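Local coordinates for protein alcohol dehydrogenase (Thermus sp., PDB 4CPD) that probably catalyses the NAD-dependent interconversion of alcohols with aldehydes or ketones, as a zinc-containing medium-chain dehydrogenase, at residues S171-G176 with K195-D200; N233-D238 with M256-G261; L239-V244 with R262-G267. One frame throughout, in Å; residues are numbered along the deposited sequence.

Contact 1: S171-G176 with K195-D200. With NAD (nicotinamide-adenine-dinucleotide), chain G.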
loop_
_atom_site.group_PDB
_atom_site.type_symbol
_atom_site.label_atom_id
_atom_site.label_comp_id
_atom_site.label_asym_id
_atom_site.label_seq_id
_atom_site.Cartn_x
_atom_site.Cartn_y
_atom_site.Cartn_z
ATOM N N SER A 171 -4.452 8.071 -15.010
ATOM C CA SER A 171 -5.834 8.454 -14.810
ATOM C C SER A 171 -6.180 8.272 -13.324
ATOM O O SER A 171 -5.665 7.379 -12.678
ATOM C CB SER A 171 -6.737 7.596 -15.684
ATOM O OG SER A 171 -6.729 6.250 -15.239
ATOM N N VAL A 172 -7.070 9.103 -12.805
ATOM C CA VAL A 172 -7.330 9.150 -11.390
ATOM C C VAL A 172 -8.813 9.227 -11.122
ATOM O O VAL A 172 -9.497 10.039 -11.729
ATOM C CB VAL A 172 -6.715 10.414 -10.791
ATOM C CG1 VAL A 172 -6.795 10.395 -9.278
ATOM C CG2 VAL A 172 -5.277 10.552 -11.219
ATOM N N ALA A 173 -9.315 8.431 -10.185
ATOM C CA ALA A 173 -10.677 8.633 -9.714
ATOM C C ALA A 173 -10.658 9.180 -8.299
ATOM O O ALA A 173 -9.915 8.684 -7.471
ATOM C CB ALA A 173 -11.449 7.334 -9.759
ATOM N N VAL A 174 -11.477 10.190 -8.020
ATOM C CA VAL A 174 -11.560 10.775 -6.678
ATOM C C VAL A 174 -12.967 10.577 -6.185
ATOM O O VAL A 174 -13.909 11.011 -6.826
ATOM C CB VAL A 174 -11.274 12.280 -6.686
ATOM C CG1 VAL A 174 -11.349 12.856 -5.289
ATOM C CG2 VAL A 174 -9.922 12.552 -7.318
ATOM N N ILE A 175 -13.109 9.926 -5.040
ATOM C CA ILE A 175 -14.425 9.623 -4.494
ATOM C C ILE A 175 -14.662 10.587 -3.348
ATOM O O ILE A 175 -13.978 10.532 -2.316
ATOM C CB ILE A 175 -14.521 8.151 -4.023
ATOM C CG1 ILE A 175 -14.451 7.204 -5.227
ATOM C CG2 ILE A 175 -15.811 7.888 -3.278
ATOM C CD1 ILE A 175 -14.115 5.772 -4.862
ATOM N N GLY A 176 -15.633 11.474 -3.549
ATOM C CA GLY A 176 -15.880 12.571 -2.628
ATOM C C GLY A 176 -15.438 13.876 -3.258
ATOM O O GLY A 176 -14.252 14.108 -3.470
ATOM N N LYS A 195 -6.611 12.106 -17.138
ATOM C CA LYS A 195 -8.037 12.143 -16.988
ATOM C C LYS A 195 -8.389 11.930 -15.496
ATOM O O LYS A 195 -7.791 11.100 -14.812
ATOM C CB LYS A 195 -8.669 11.055 -17.833
ATOM C CG LYS A 195 -10.186 10.999 -17.677
ATOM C CD LYS A 195 -10.825 9.899 -18.502
ATOM C CE LYS A 195 -10.881 10.265 -19.978
ATOM N NZ LYS A 195 -11.816 9.358 -20.701
ATOM N N ILE A 196 -9.370 12.681 -15.014
ATOM C CA ILE A 196 -9.747 12.697 -13.623
ATOM C C ILE A 196 -11.229 12.524 -13.542
ATOM O O ILE A 196 -11.949 13.196 -14.255
ATOM C CB ILE A 196 -9.412 14.050 -12.951
ATOM C CG1 ILE A 196 -7.933 14.406 -13.136
ATOM C CG2 ILE A 196 -9.791 14.019 -11.467
ATOM C CD1 ILE A 196 -7.598 15.812 -12.688
ATOM N N LEU A 197 -11.686 11.658 -12.648
ATOM C CA LEU A 197 -13.114 11.374 -12.476
ATOM C C LEU A 197 -13.550 11.673 -11.055
ATOM O O LEU A 197 -12.903 11.246 -10.101
ATOM C CB LEU A 197 -13.378 9.906 -12.770
ATOM C CG LEU A 197 -12.838 9.507 -14.134
ATOM C CD1 LEU A 197 -12.090 8.193 -14.078
ATOM C CD2 LEU A 197 -13.965 9.447 -15.137
ATOM N N ALA A 198 -14.656 12.383 -10.909
ATOM C CA ALA A 198 -15.123 12.774 -9.595
ATOM C C ALA A 198 -16.437 12.107 -9.351
ATOM O O ALA A 198 -17.343 12.229 -10.146
ATOM C CB ALA A 198 -15.251 14.288 -9.481
ATOM N N ILE A 199 -16.517 11.380 -8.250
ATOM C CA ILE A 199 -17.707 10.678 -7.863
ATOM C C ILE A 199 -18.206 11.332 -6.592
ATOM O O ILE A 199 -17.459 11.448 -5.616
ATOM C CB ILE A 199 -17.417 9.193 -7.597
ATOM C CG1 ILE A 199 -17.050 8.474 -8.897
ATOM C CG2 ILE A 199 -18.622 8.501 -6.972
ATOM C CD1 ILE A 199 -15.580 8.480 -9.224
ATOM N N ASP A 200 -19.460 11.775 -6.622
ATOM C CA ASP A 200 -20.159 12.298 -5.448
ATOM C C ASP A 200 -21.663 12.126 -5.685
ATOM O O ASP A 200 -22.075 11.449 -6.640
ATOM C CB ASP A 200 -19.797 13.757 -5.218
ATOM C CG ASP A 200 -19.975 14.174 -3.787
ATOM O OD1 ASP A 200 -21.086 14.012 -3.248
ATOM O OD2 ASP A 200 -19.003 14.667 -3.188
HETATM P PA NAD G . -17.153 16.853 3.770
HETATM O O1A NAD G . -17.394 18.363 3.715
HETATM O O2A NAD G . -18.054 15.984 4.642
HETATM O O5B NAD G . -17.096 16.170 2.303
HETATM C C5B NAD G . -17.584 14.846 2.090
HETATM C C4B NAD G . -18.123 14.713 0.668
HETATM O O4B NAD G . -18.318 13.330 0.348
HETATM C C3B NAD G . -19.473 15.423 0.518
HETATM O O3B NAD G . -19.576 16.185 -0.696
HETATM C C2B NAD G . -20.465 14.296 0.470
HETATM O O2B NAD G . -21.626 14.637 -0.293
HETATM C C1B NAD G . -19.637 13.204 -0.179
HETATM N N9A NAD G . -20.205 11.892 0.130
HETATM C C8A NAD G . -20.657 11.506 1.341
HETATM N N7A NAD G . -21.123 10.238 1.254
HETATM C C5A NAD G . -20.962 9.811 -0.019
HETATM C C6A NAD G . -21.230 8.572 -0.777
HETATM N N6A NAD G . -21.779 7.530 -0.133
HETATM N N1A NAD G . -20.921 8.514 -2.100
HETATM C C2A NAD G . -20.368 9.565 -2.736
HETATM N N3A NAD G . -20.096 10.730 -2.101
HETATM C C4A NAD G . -20.360 10.910 -0.770
HETATM O O3 NAD G . -15.645 16.565 4.291
HETATM P PN NAD G . -14.240 17.156 3.736
HETATM O O1N NAD G . -14.042 18.452 4.498
HETATM O O2N NAD G . -14.140 17.041 2.211
HETATM O O5D NAD G . -13.220 16.030 4.289
HETATM C C5D NAD G . -13.114 14.812 3.525
HETATM C C4D NAD G . -12.864 13.546 4.342
HETATM O O4D NAD G . -11.453 13.438 4.577
HETATM C C3D NAD G . -13.542 13.530 5.713
HETATM O O3D NAD G . -13.889 12.171 6.031
HETATM C C2D NAD G . -12.473 14.104 6.646
HETATM O O2D NAD G . -12.619 13.780 8.052
HETATM C C1D NAD G . -11.221 13.504 6.001
HETATM N N1N NAD G . -9.973 14.218 6.320
HETATM C C2N NAD G . -8.930 13.419 6.563
HETATM C C3N NAD G . -7.677 13.922 6.878
HETATM C C7N NAD G . -6.594 12.907 7.110
HETATM O O7N NAD G . -5.641 13.146 7.833
HETATM N N7N NAD G . -6.708 11.729 6.465
HETATM C C4N NAD G . -7.496 15.314 6.937
HETATM C C5N NAD G . -8.594 16.145 6.681
HETATM C C6N NAD G . -9.838 15.570 6.371
#

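Contact 2: N233-D238 with M256-G261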
loop_
_atom_site.group_PDB
_atom_site.type_symbol
_atom_site.label_atom_id
_atom_site.label_comp_id
_atom_site.label_asym_id
_atom_site.label_seq_id
_atom_site.Cartn_x
_atom_site.Cartn_y
_atom_site.Cartn_z
ATOM N N ASN A 233 -10.535 2.879 -20.703
ATOM C CA ASN A 233 -10.344 1.655 -21.510
ATOM C C ASN A 233 -10.923 0.348 -20.939
ATOM O O ASN A 233 -10.391 -0.723 -21.221
ATOM C CB ASN A 233 -8.860 1.432 -21.769
ATOM C CG ASN A 233 -8.328 2.340 -22.824
ATOM O OD1 ASN A 233 -8.423 2.035 -24.009
ATOM N ND2 ASN A 233 -7.755 3.460 -22.415
ATOM N N ASP A 234 -11.980 0.432 -20.126
ATOM C CA ASP A 234 -12.533 -0.756 -19.415
ATOM C C ASP A 234 -11.562 -1.462 -18.442
ATOM O O ASP A 234 -11.815 -2.585 -18.018
ATOM C CB ASP A 234 -13.099 -1.750 -20.433
ATOM C CG ASP A 234 -14.028 -1.080 -21.395
ATOM O OD1 ASP A 234 -15.093 -0.609 -20.932
ATOM O OD2 ASP A 234 -13.659 -0.973 -22.583
ATOM N N GLU A 235 -10.474 -0.782 -18.090
ATOM C CA GLU A 235 -9.505 -1.260 -17.127
ATOM C C GLU A 235 -9.874 -0.735 -15.748
ATOM O O GLU A 235 -10.004 -1.488 -14.793
ATOM C CB GLU A 235 -8.114 -0.738 -17.489
ATOM C CG GLU A 235 -7.555 -1.202 -18.837
ATOM C CD GLU A 235 -6.096 -0.736 -19.099
ATOM O OE1 GLU A 235 -5.662 0.299 -18.527
ATOM O OE2 GLU A 235 -5.358 -1.389 -19.891
ATOM N N GLY A 236 -10.077 0.571 -15.667
ATOM C CA GLY A 236 -10.183 1.284 -14.401
ATOM C C GLY A 236 -9.050 2.294 -14.403
ATOM O O GLY A 236 -8.104 2.200 -15.211
ATOM N N PRO A 237 -9.130 3.284 -13.515
ATOM C CA PRO A 237 -8.049 4.258 -13.375
ATOM C C PRO A 237 -6.778 3.694 -12.672
ATOM O O PRO A 237 -6.834 2.723 -11.892
ATOM C CB PRO A 237 -8.694 5.351 -12.537
ATOM C CG PRO A 237 -9.685 4.618 -11.684
ATOM C CD PRO A 237 -10.166 3.443 -12.486
ATOM N N ASP A 238 -5.644 4.311 -12.948
ATOM C CA ASP A 238 -4.392 3.928 -12.329
ATOM C C ASP A 238 -4.398 4.149 -10.817
ATOM O O ASP A 238 -3.848 3.353 -10.068
ATOM C CB ASP A 238 -3.262 4.732 -12.958
ATOM C CG ASP A 238 -3.158 4.497 -14.440
ATOM O OD1 ASP A 238 -2.588 3.450 -14.814
ATOM O OD2 ASP A 238 -3.669 5.333 -15.228
ATOM N N MET A 256 -13.332 -0.385 -8.398
ATOM C CA MET A 256 -13.124 0.562 -9.475
ATOM C C MET A 256 -11.688 0.546 -10.061
ATOM O O MET A 256 -11.502 0.558 -11.283
ATOM C CB MET A 256 -13.471 1.918 -8.877
ATOM C CG MET A 256 -13.386 3.136 -9.764
ATOM S SD MET A 256 -13.863 4.570 -8.764
ATOM C CE MET A 256 -15.554 4.202 -8.322
ATOM N N VAL A 257 -10.680 0.520 -9.187
ATOM C CA VAL A 257 -9.290 0.711 -9.602
ATOM C C VAL A 257 -8.907 -0.411 -10.547
ATOM O O VAL A 257 -9.384 -1.526 -10.389
ATOM C CB VAL A 257 -8.326 0.750 -8.379
ATOM C CG1 VAL A 257 -8.240 -0.612 -7.705
ATOM C CG2 VAL A 257 -6.933 1.240 -8.770
ATOM N N ARG A 258 -8.054 -0.117 -11.532
ATOM C CA ARG A 258 -7.549 -1.159 -12.421
ATOM C C ARG A 258 -6.689 -2.178 -11.689
ATOM O O ARG A 258 -6.088 -1.876 -10.673
ATOM C CB ARG A 258 -6.736 -0.577 -13.586
ATOM C CG ARG A 258 -5.334 -0.067 -13.275
ATOM C CD ARG A 258 -4.573 0.182 -14.570
ATOM N NE ARG A 258 -3.268 0.850 -14.405
ATOM C CZ ARG A 258 -2.128 0.255 -14.038
ATOM N NH1 ARG A 258 -2.070 -1.045 -13.744
ATOM N NH2 ARG A 258 -1.026 0.968 -13.962
ATOM N N PRO A 259 -6.606 -3.387 -12.240
ATOM C CA PRO A 259 -5.574 -4.307 -11.815
ATOM C C PRO A 259 -4.226 -3.634 -11.825
ATOM O O PRO A 259 -3.917 -2.884 -12.745
ATOM C CB PRO A 259 -5.625 -5.409 -12.886
ATOM C CG PRO A 259 -7.056 -5.424 -13.321
ATOM C CD PRO A 259 -7.473 -3.979 -13.279
ATOM N N GLY A 260 -3.453 -3.883 -10.780
ATOM C CA GLY A 260 -2.108 -3.353 -10.668
ATOM C C GLY A 260 -2.098 -1.896 -10.313
ATOM O O GLY A 260 -1.050 -1.269 -10.380
ATOM N N GLY A 261 -3.265 -1.363 -9.969
ATOM C CA GLY A 261 -3.385 0.027 -9.588
ATOM C C GLY A 261 -3.206 0.261 -8.085
ATOM O O GLY A 261 -2.814 -0.628 -7.320
#

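Contact 3: L239-V244 with R262-G267. With NAD (nicotinamide-adenine-dinucleotide), chain G.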
loop_
_atom_site.group_PDB
_atom_site.type_symbol
_atom_site.label_atom_id
_atom_site.label_comp_id
_atom_site.label_asym_id
_atom_site.label_seq_id
_atom_site.Cartn_x
_atom_site.Cartn_y
_atom_site.Cartn_z
ATOM N N LEU A 239 -5.043 5.229 -10.385
ATOM C CA LEU A 239 -5.102 5.614 -8.976
ATOM C C LEU A 239 -6.513 6.000 -8.538
ATOM O O LEU A 239 -7.216 6.677 -9.267
ATOM C CB LEU A 239 -4.141 6.775 -8.768
ATOM C CG LEU A 239 -4.133 7.470 -7.417
ATOM C CD1 LEU A 239 -3.962 6.498 -6.263
ATOM C CD2 LEU A 239 -3.008 8.488 -7.393
ATOM N N VAL A 240 -6.943 5.542 -7.365
ATOM C CA VAL A 240 -8.177 6.043 -6.756
ATOM C C VAL A 240 -7.843 6.701 -5.446
ATOM O O VAL A 240 -7.201 6.099 -4.602
ATOM C CB VAL A 240 -9.197 4.947 -6.461
ATOM C CG1 VAL A 240 -10.472 5.534 -5.884
ATOM C CG2 VAL A 240 -9.529 4.216 -7.725
ATOM N N LEU A 241 -8.293 7.936 -5.280
ATOM C CA LEU A 241 -8.221 8.621 -3.998
ATOM C C LEU A 241 -9.602 8.607 -3.364
ATOM O O LEU A 241 -10.504 9.237 -3.893
ATOM C CB LEU A 241 -7.779 10.067 -4.178
ATOM C CG LEU A 241 -7.665 10.755 -2.830
ATOM C CD1 LEU A 241 -6.266 10.576 -2.310
ATOM C CD2 LEU A 241 -7.979 12.213 -2.935
ATOM N N GLU A 242 -9.775 7.915 -2.240
ATOM C CA GLU A 242 -11.095 7.903 -1.603
ATOM C C GLU A 242 -11.062 8.922 -0.476
ATOM O O GLU A 242 -10.177 8.913 0.379
ATOM C CB GLU A 242 -11.576 6.481 -1.218
ATOM C CG GLU A 242 -11.625 6.128 0.244
ATOM C CD GLU A 242 -12.645 6.912 1.037
ATOM O OE1 GLU A 242 -13.838 6.907 0.670
ATOM O OE2 GLU A 242 -12.239 7.513 2.068
ATOM N N ALA A 243 -12.014 9.839 -0.523
ATOM C CA ALA A 243 -12.011 10.990 0.367
ATOM C C ALA A 243 -13.357 11.192 1.049
ATOM O O ALA A 243 -13.719 12.338 1.364
ATOM C CB ALA A 243 -11.640 12.242 -0.402
ATOM N N VAL A 244 -14.092 10.100 1.267
ATOM C CA VAL A 244 -15.351 10.181 1.951
ATOM C C VAL A 244 -15.226 9.609 3.347
ATOM O O VAL A 244 -15.525 10.297 4.325
ATOM C CB VAL A 244 -16.434 9.440 1.171
ATOM C CG1 VAL A 244 -17.728 9.419 1.970
ATOM C CG2 VAL A 244 -16.654 10.105 -0.179
ATOM N N ARG A 262 -3.524 1.477 -7.665
ATOM C CA ARG A 262 -3.238 1.928 -6.309
ATOM C C ARG A 262 -4.426 2.644 -5.755
ATOM O O ARG A 262 -5.041 3.430 -6.460
ATOM C CB ARG A 262 -2.060 2.893 -6.311
ATOM C CG ARG A 262 -0.745 2.249 -6.695
ATOM C CD ARG A 262 0.131 3.219 -7.439
ATOM N NE ARG A 262 -0.015 3.100 -8.895
ATOM C CZ ARG A 262 -0.248 4.089 -9.772
ATOM N NH1 ARG A 262 -0.410 5.372 -9.423
ATOM N NH2 ARG A 262 -0.300 3.770 -11.050
ATOM N N VAL A 263 -4.757 2.352 -4.504
ATOM C CA VAL A 263 -5.821 3.042 -3.826
ATOM C C VAL A 263 -5.256 3.746 -2.614
ATOM O O VAL A 263 -4.517 3.170 -1.820
ATOM C CB VAL A 263 -6.899 2.080 -3.397
ATOM C CG1 VAL A 263 -7.934 2.789 -2.549
ATOM C CG2 VAL A 263 -7.546 1.464 -4.619
ATOM N N SER A 264 -5.596 5.015 -2.491
ATOM C CA SER A 264 -5.078 5.859 -1.430
ATOM C C SER A 264 -6.299 6.327 -0.637
ATOM O O SER A 264 -7.011 7.243 -1.086
ATOM C CB SER A 264 -4.346 7.037 -2.063
ATOM O OG SER A 264 -3.318 7.518 -1.270
ATOM N N ALA A 265 -6.554 5.702 0.521
ATOM C CA ALA A 265 -7.727 6.038 1.358
ATOM C C ALA A 265 -7.421 7.114 2.390
ATOM O O ALA A 265 -6.526 6.974 3.210
ATOM C CB ALA A 265 -8.245 4.818 2.070
ATOM N N VAL A 266 -8.193 8.184 2.355
ATOM C CA VAL A 266 -7.873 9.368 3.124
ATOM C C VAL A 266 -9.090 9.831 3.965
ATOM O O VAL A 266 -8.945 10.590 4.913
ATOM C CB VAL A 266 -7.342 10.451 2.157
ATOM C CG1 VAL A 266 -8.365 11.549 1.984
ATOM C CG2 VAL A 266 -6.043 11.020 2.634
ATOM N N GLY A 267 -10.271 9.323 3.655
ATOM C CA GLY A 267 -11.471 9.595 4.458
ATOM C C GLY A 267 -11.556 8.902 5.835
ATOM O O GLY A 267 -11.212 7.721 6.001
HETATM P PA NAD G . -17.153 16.853 3.770
HETATM O O1A NAD G . -17.394 18.363 3.715
HETATM O O2A NAD G . -18.054 15.984 4.642
HETATM O O5B NAD G . -17.096 16.170 2.303
HETATM C C5B NAD G . -17.584 14.846 2.090
HETATM C C4B NAD G . -18.123 14.713 0.668
HETATM O O4B NAD G . -18.318 13.330 0.348
HETATM C C3B NAD G . -19.473 15.423 0.518
HETATM O O3B NAD G . -19.576 16.185 -0.696
HETATM C C2B NAD G . -20.465 14.296 0.470
HETATM O O2B NAD G . -21.626 14.637 -0.293
HETATM C C1B NAD G . -19.637 13.204 -0.179
HETATM N N9A NAD G . -20.205 11.892 0.130
HETATM C C8A NAD G . -20.657 11.506 1.341
HETATM N N7A NAD G . -21.123 10.238 1.254
HETATM C C5A NAD G . -20.962 9.811 -0.019
HETATM C C6A NAD G . -21.230 8.572 -0.777
HETATM N N6A NAD G . -21.779 7.530 -0.133
HETATM N N1A NAD G . -20.921 8.514 -2.100
HETATM C C2A NAD G . -20.368 9.565 -2.736
HETATM N N3A NAD G . -20.096 10.730 -2.101
HETATM C C4A NAD G . -20.360 10.910 -0.770
HETATM O O3 NAD G . -15.645 16.565 4.291
HETATM P PN NAD G . -14.240 17.156 3.736
HETATM O O1N NAD G . -14.042 18.452 4.498
HETATM O O2N NAD G . -14.140 17.041 2.211
HETATM O O5D NAD G . -13.220 16.030 4.289
HETATM C C5D NAD G . -13.114 14.812 3.525
HETATM C C4D NAD G . -12.864 13.546 4.342
HETATM O O4D NAD G . -11.453 13.438 4.577
HETATM C C3D NAD G . -13.542 13.530 5.713
HETATM O O3D NAD G . -13.889 12.171 6.031
HETATM C C2D NAD G . -12.473 14.104 6.646
HETATM O O2D NAD G . -12.619 13.780 8.052
HETATM C C1D NAD G . -11.221 13.504 6.001
HETATM N N1N NAD G . -9.973 14.218 6.320
HETATM C C2N NAD G . -8.930 13.419 6.563
HETATM C C3N NAD G . -7.677 13.922 6.878
HETATM C C7N NAD G . -6.594 12.907 7.110
HETATM O O7N NAD G . -5.641 13.146 7.833
HETATM N N7N NAD G . -6.708 11.729 6.465
HETATM C C4N NAD G . -7.496 15.314 6.937
HETATM C C5N NAD G . -8.594 16.145 6.681
HETATM C C6N NAD G . -9.838 15.570 6.371
HETATM O O HOH W 1 -11.835 5.771 4.410
#

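Contact 1: S171-G176 with K195-D200
Val172, Val174 and Gly176 run beside Lys195, Leu197 and Ile199, joined by five backbone hydrogen bonds that pass to and fro between two parallel strands. The axes of 171-175 and 195-200 come within 4.7 Å, their directions 15° apart. From Val174 N to Leu197 O the distance is 2.7 Å, and Gly176 N closes the series on Ile199 O just as its strand gives way to a loop.

The middle is the closely packed, fully buried part, apolar on both faces. Ala173, Ile175, Leu197 and Ile199 share one face. There Ile199 CG1 stands anti to its own carbonyl carbon, and a chi2 of 90° brings CD1 across to within 4.3 Å of Ala173 CB. Ile199 CB, in turn, lies 4.3 Å from Ile175 CG1. Helices 224-231 and 247-256 cover this side. On the other face, Val174 CG2 meets Ile196 CG2 at 4.4 Å.

The start of the pair is looser. Lys195 is partly exposed, and its chain leads away from 171-176, so that NZ forms a salt bridge with Glu231.

At the far end the contact turns polar. Asp200 CG is anti to the backbone N (chi1 -155°), and its two carboxylate oxygens divide the adenosine ribose between them: NAD O2B donates to Asp200 OD1 over 3.1 Å, and NAD O3B to Asp200 OD2 over 3.0 Å. OD2 also accepts from Ala177 N, which should help hold the carboxylate against the glycine turn. Gly176 has backbone angles that call for glycine, and its CA approaches NAD O4B to 3.9 Å. A first strand ending in a glycine-rich turn and a second ending in an acid that binds the ribose hydroxyls are the hallmark of the NAD-binding Rossmann beta-alpha-beta unit.

Contact 2: N233-D238 with M256-G261
Gly236 and Arg258 pass with their CA atoms 4.1 Å apart, where two irregular loops meet and Arg258 N donates to Pro237 O over 3.1 Å, before 256-261 folds through a type II turn from Arg258 to Gly261. Gly236, at phi 119° and psi 164°, adopts a backbone shape that calls for glycine; a side chain there would head into the backbone of Met256 to Arg258.

Arg258 carries most of the side-chain contact. Its chain runs extended from CG to NE, and two of its nitrogens grip a single oxygen side-on in a salt bridge, each donating a hydrogen bond: NE lies 2.7 Å and NH2 3.1 Å from Asp238 OD1. That oxygen sits in the guanidinium plane, yet the carboxylate is turned 85° to it, so NE comes from above the carboxylate while NH2 meets the anti lone pair. The third nitrogen, NH1, reaches back 2.8 Å to Pro259 O within the turn. Both loops lead into parallel strands of the Rossmann-type domain, 239-242 and 262-265, and Asp238 OD2 accepts from Ser171 N in the neighbouring segment 171-176.

Pro237 packs its CD 4.2 Å from Met256 CG. Glu235 lies alongside Arg258, pointing the same way, but its OE1 forms a salt bridge with Arg97 of the second subunit. Gln99 of that subunit hydrogen-bonds to Arg258 NH1, and its Tyr94 packs on Glu235, Arg258 and Pro259.

Contact 3: L239-V244 with R262-G267
Val240 and Glu242 exchange backbone hydrogen bonds with Arg262 and Ser264 of the neighbouring parallel strand and with Val266 just beyond it. Val240 O accepts from Ser264 N at 2.9 Å, and Glu242 O, where the pairing ends, takes Val266 N at 2.9 Å and, weakly, Gly267 N.

Side chains meet on both faces. On one, Val240 CB lies 4.3 Å from Val263 CG2. On the other, Leu241 CG is anti to the backbone N (chi1 -178°), and its CD1 touches Ser264 CB at 4.0 Å. Beyond the strands, Ala243 CB meets Val266 CG1 at 4.1 Å. Helix 247-256 covers the face that holds Val240 and Glu242.

The Glu242 chain, bent at chi2 (66°), carries its buried carboxylate forward past the strand end, between Val244 and Gly267. OE2 accepts a weak bond from Gly267 N and a firmer one from a water that also donates to Gly267 O; OE1 takes Thr249 OG1 and, weakly, Val244 N. An alanine here would probably cost the Thr249 hydroxyl its carboxylate partner and the water one of its two acceptors, and remove the weak ties to Val244 N and Gly267 N, leaving these loops less well held.

Those loops bind NAD. Val244 O accepts from NAD O3D at 3.0 Å, while the methyls of Val244 touch the adenine, CG1 lying 3.6 Å from NAD N7A. At the nicotinamide end, NAD N7N donates to Val266 O over 3.0 Å with an angle of 160°. A backbone carbonyl facing the amide N-H side is likely to set the rotation of the carboxamide, and with it to steady the nicotinamide ring.

Contacts 1 and 3 lie in the six-stranded parallel sheet of the coenzyme-binding domain, in which 195-200, 171-175, 239-242 and 262-265 follow in that order, and contact 2 joins the loops that lead into the last two. Contact 1 closes along the chain before the others open. Contacts 2 and 3 interleave: 233-238 runs into 239-244, and 256-261 into 262-267, with helix 247-256 between. The centres of contacts 1 and 3 are about 10 Å apart, of contacts 1 and 2 about 12 Å, of contacts 2 and 3 about 14 Å. Contacts 1 and 3 join through strands 171-175 and 239-242 and together reach along NAD, whereas contact 2, at the strands' starting ends, faces the second subunit.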